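Local atomic coordinates of tannase (Lactobacillus plantarum, PDB entry 3WA7), a protein that probably hydrolyses the ester bonds of tannins, releasing gallic acid, as a tannin acylhydrolase of the alpha/beta-hydrolase fold. Residues Asn60-Ala65 against Ser462-Leu467. Sequence-based numbering, arbitrary orientation.
With ACT (acetate ion), chain D.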
ATOM      1  N   ASN A  60       8.171 -25.623   8.089  1.00 12.98           N
ATOM      2  CA  ASN A  60       9.200 -24.828   7.425  1.00 14.53           C
ATOM      3  C   ASN A  60      10.194 -24.226   8.426  1.00 15.55           C
ATOM      4  O   ASN A  60      10.674 -23.104   8.250  1.00 16.46           O
ATOM      5  CB  ASN A  60       8.518 -23.725   6.603  1.00 17.55           C
ATOM      6  CG  ASN A  60       9.488 -22.944   5.735  1.00 20.79           C
ATOM      7  OD1 ASN A  60      10.318 -23.523   5.033  1.00 21.54           O
ATOM      8  ND2 ASN A  60       9.371 -21.618   5.766  1.00 20.52           N
ATOM      9  N   GLY A  61      10.492 -24.975   9.483  1.00 13.19           N
ATOM     10  CA  GLY A  61      11.435 -24.506  10.483  1.00 14.38           C
ATOM     11  C   GLY A  61      10.855 -23.611  11.565  1.00 14.11           C
ATOM     12  O   GLY A  61      11.560 -23.224  12.495  1.00 17.85           O
ATOM     13  N   TYR A  62       9.573 -23.279  11.452  1.00 12.26           N
ATOM     14  CA  TYR A  62       8.924 -22.429  12.445  1.00 11.00           C
ATOM     15  C   TYR A  62       8.083 -23.240  13.424  1.00 11.15           C
ATOM     16  O   TYR A  62       7.630 -24.339  13.110  1.00 11.61           O
ATOM     17  CB  TYR A  62       7.999 -21.414  11.774  1.00 11.62           C
ATOM     18  CG  TYR A  62       8.674 -20.430  10.849  1.00 10.45           C
ATOM     19  CD1 TYR A  62       8.468 -20.490   9.470  1.00 10.75           C
ATOM     20  CD2 TYR A  62       9.467 -19.400  11.353  1.00  9.48           C
ATOM     21  CE1 TYR A  62       9.031 -19.540   8.614  1.00 11.92           C
ATOM     22  CE2 TYR A  62      10.033 -18.447  10.506  1.00 10.41           C
ATOM     23  CZ  TYR A  62       9.809 -18.522   9.140  1.00 10.99           C
ATOM     24  OH  TYR A  62      10.346 -17.567   8.301  1.00 10.92           O
ATOM     25  N   GLN A  63       7.876 -22.679  14.608  1.00 12.37           N
ATOM     26  CA  GLN A  63       7.062 -23.308  15.638  1.00 12.13           C
ATOM     27  C   GLN A  63       6.074 -22.262  16.131  1.00 10.96           C
ATOM     28  O   GLN A  63       6.140 -21.101  15.725  1.00  9.90           O
ATOM     29  CB  GLN A  63       7.928 -23.794  16.802  1.00 16.15           C
ATOM     30  CG  GLN A  63       8.778 -25.008  16.469  1.00 21.92           C
ATOM     31  CD  GLN A  63       9.485 -25.566  17.683  1.00 26.79           C
ATOM     32  OE1 GLN A  63      10.312 -24.893  18.298  1.00 30.63           O
ATOM     33  NE2 GLN A  63       9.159 -26.803  18.040  1.00 30.58           N
ATOM     34  N   ARG A  64       5.167 -22.672  17.009  1.00  9.96           N
ATOM     35  CA  ARG A  64       4.165 -21.760  17.552  1.00  9.89           C
ATOM     36  C   ARG A  64       4.797 -20.501  18.153  1.00 11.08           C
ATOM     37  O   ARG A  64       4.315 -19.390  17.944  1.00  9.23           O
ATOM     38  CB  ARG A  64       3.342 -22.478  18.624  1.00 10.99           C
ATOM     39  CG  ARG A  64       2.238 -21.642  19.255  1.00 13.12           C
ATOM     40  CD  ARG A  64       1.613 -22.401  20.416  1.00 14.04           C
ATOM     41  NE  ARG A  64       0.423 -21.755  20.963  1.00 15.75           N
ATOM     42  CZ  ARG A  64       0.422 -20.594  21.608  1.00 17.87           C
ATOM     43  NH1 ARG A  64       1.555 -19.928  21.797  1.00 18.55           N
ATOM     44  NH2 ARG A  64      -0.719 -20.103  22.073  1.00 18.01           N
ATOM     45  N   ALA A  65       5.885 -20.681  18.892  1.00 11.55           N
ATOM     46  CA  ALA A  65       6.554 -19.557  19.541  1.00 12.75           C
ATOM     47  C   ALA A  65       7.368 -18.649  18.622  1.00 11.60           C
ATOM     48  O   ALA A  65       7.673 -17.516  18.992  1.00 13.63           O
ATOM     49  CB  ALA A  65       7.453 -20.077  20.655  1.00 12.90           C
ATOM     50  N   SER A 462      10.357 -15.819   0.539  1.00  9.78           N
ATOM     51  CA  SER A 462      11.795 -16.050   0.638  1.00 11.34           C
ATOM     52  C   SER A 462      12.405 -14.897   1.434  1.00 10.63           C
ATOM     53  O   SER A 462      13.300 -15.098   2.261  1.00 10.74           O
ATOM     54  CB  SER A 462      12.429 -16.114  -0.755  1.00 14.30           C
ATOM     55  OG  SER A 462      13.837 -16.247  -0.663  1.00 17.90           O
ATOM     56  N   TRP A 463      11.911 -13.687   1.177  1.00  9.73           N
ATOM     57  CA  TRP A 463      12.381 -12.493   1.879  1.00  9.63           C
ATOM     58  C   TRP A 463      12.010 -12.603   3.357  1.00  8.54           C
ATOM     59  O   TRP A 463      12.834 -12.345   4.234  1.00 10.20           O
ATOM     60  CB  TRP A 463      11.738 -11.242   1.269  1.00  9.69           C
ATOM     61  CG  TRP A 463      12.034  -9.954   1.994  1.00  9.75           C
ATOM     62  CD1 TRP A 463      13.218  -9.271   2.017  1.00 11.19           C
ATOM     63  CD2 TRP A 463      11.113  -9.185   2.780  1.00 10.69           C
ATOM     64  NE1 TRP A 463      13.091  -8.123   2.766  1.00 10.87           N
ATOM     65  CE2 TRP A 463      11.810  -8.046   3.246  1.00 10.62           C
ATOM     66  CE3 TRP A 463       9.768  -9.347   3.135  1.00 11.66           C
ATOM     67  CZ2 TRP A 463      11.203  -7.071   4.051  1.00 10.63           C
ATOM     68  CZ3 TRP A 463       9.164  -8.376   3.936  1.00 11.27           C
ATOM     69  CH2 TRP A 463       9.885  -7.253   4.383  1.00 10.23           C
ATOM     70  N   ILE A 464      10.769 -12.991   3.635  1.00  8.93           N
ATOM     71  CA  ILE A 464      10.326 -13.130   5.016  1.00  8.26           C
ATOM     72  C   ILE A 464      11.169 -14.165   5.768  1.00  8.87           C
ATOM     73  O   ILE A 464      11.656 -13.897   6.867  1.00 10.33           O
ATOM     74  CB  ILE A 464       8.831 -13.530   5.088  1.00  7.17           C
ATOM     75  CG1 ILE A 464       7.965 -12.359   4.603  1.00  7.45           C
ATOM     76  CG2 ILE A 464       8.458 -13.923   6.518  1.00  8.07           C
ATOM     77  CD1 ILE A 464       6.473 -12.633   4.629  1.00  6.93           C
ATOM     78  N   ASP A 465      11.352 -15.341   5.174  1.00 10.69           N
ATOM     79  CA  ASP A 465      12.143 -16.386   5.816  1.00 11.61           C
ATOM     80  C   ASP A 465      13.586 -15.937   6.027  1.00 12.57           C
ATOM     81  O   ASP A 465      14.224 -16.312   7.009  1.00 13.14           O
ATOM     82  CB  ASP A 465      12.116 -17.673   4.985  1.00 11.49           C
ATOM     83  CG  ASP A 465      10.742 -18.319   4.959  1.00 12.16           C
ATOM     84  OD1 ASP A 465       9.879 -17.920   5.767  1.00 12.36           O
ATOM     85  OD2 ASP A 465      10.531 -19.235   4.139  1.00 11.84           O
ATOM     86  N   GLY A 466      14.096 -15.131   5.102  1.00 12.17           N
ATOM     87  CA  GLY A 466      15.455 -14.637   5.231  1.00 13.11           C
ATOM     88  C   GLY A 466      15.592 -13.760   6.464  1.00 14.37           C
ATOM     89  O   GLY A 466      16.590 -13.833   7.183  1.00 15.20           O
ATOM     90  N   LEU A 467      14.581 -12.933   6.713  1.00 14.06           N
ATOM     91  CA  LEU A 467      14.577 -12.035   7.866  1.00 14.52           C
ATOM     92  C   LEU A 467      14.399 -12.768   9.193  1.00 16.24           C
ATOM     93  O   LEU A 467      15.031 -12.433  10.193  1.00 15.53           O
ATOM     94  CB  LEU A 467      13.442 -11.012   7.742  1.00 13.96           C
ATOM     95  CG  LEU A 467      13.450  -9.956   6.636  1.00 14.54           C
ATOM     96  CD1 LEU A 467      12.141  -9.182   6.674  1.00 14.81           C
ATOM     97  CD2 LEU A 467      14.625  -9.014   6.824  1.00 14.77           C
TER
HETATM   98  C   ACT D 503       5.514 -24.151  21.125  1.00 20.54           C
HETATM   99  O   ACT D 503       4.760 -23.958  22.037  1.00 20.04           O
HETATM  100  OXT ACT D 503       6.133 -23.237  20.652  1.00 24.21           O
HETATM  101  CH3 ACT D 503       5.710 -25.539  20.596  1.00 22.35           C
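Asp-465, on the last helix of the chain (457-468), reaches with its carboxylate to Tyr-62 and Asn-60 of the loop between strands 44-50 and 69-72. Its CB lies 3.8 Å from Tyr-62 OH, and a chi1 of -68° sets CG anti to the carbonyl carbon, bringing CG to 3.4 Å from Tyr-62 OH. At the tip the two oxygens part. OD1 lies at the edge of the Tyr-62 ring, in its plane, and accepts a 2.6 Å hydrogen bond from Tyr-62 OH, while the hydroxyl stands 38° out of the carboxylate plane. The contact thus ties the C-terminal helix of this alpha/beta-hydrolase fold to the loop leading into strand 69-72 of the central sheet. OD2 takes the N-H of Asn-60 ND2 at 3.1 Å, again from above the carboxylate, with the bond close to the amide plane. Tyr-106 OH also bonds OD1, and the salt bridge from Arg-104 NE to OD2 probably stabilises the negative charge. Without this carboxylate, as with an alanine here, Tyr-62 OH would probably lose its acceptor and Arg-104 its counter-charge, and the Asn-60 amide would be held less firmly. Farther along the loop, Ala-65 N donates a hydrogen bond to OXT of an acetate, probably from the crystallisation liquor.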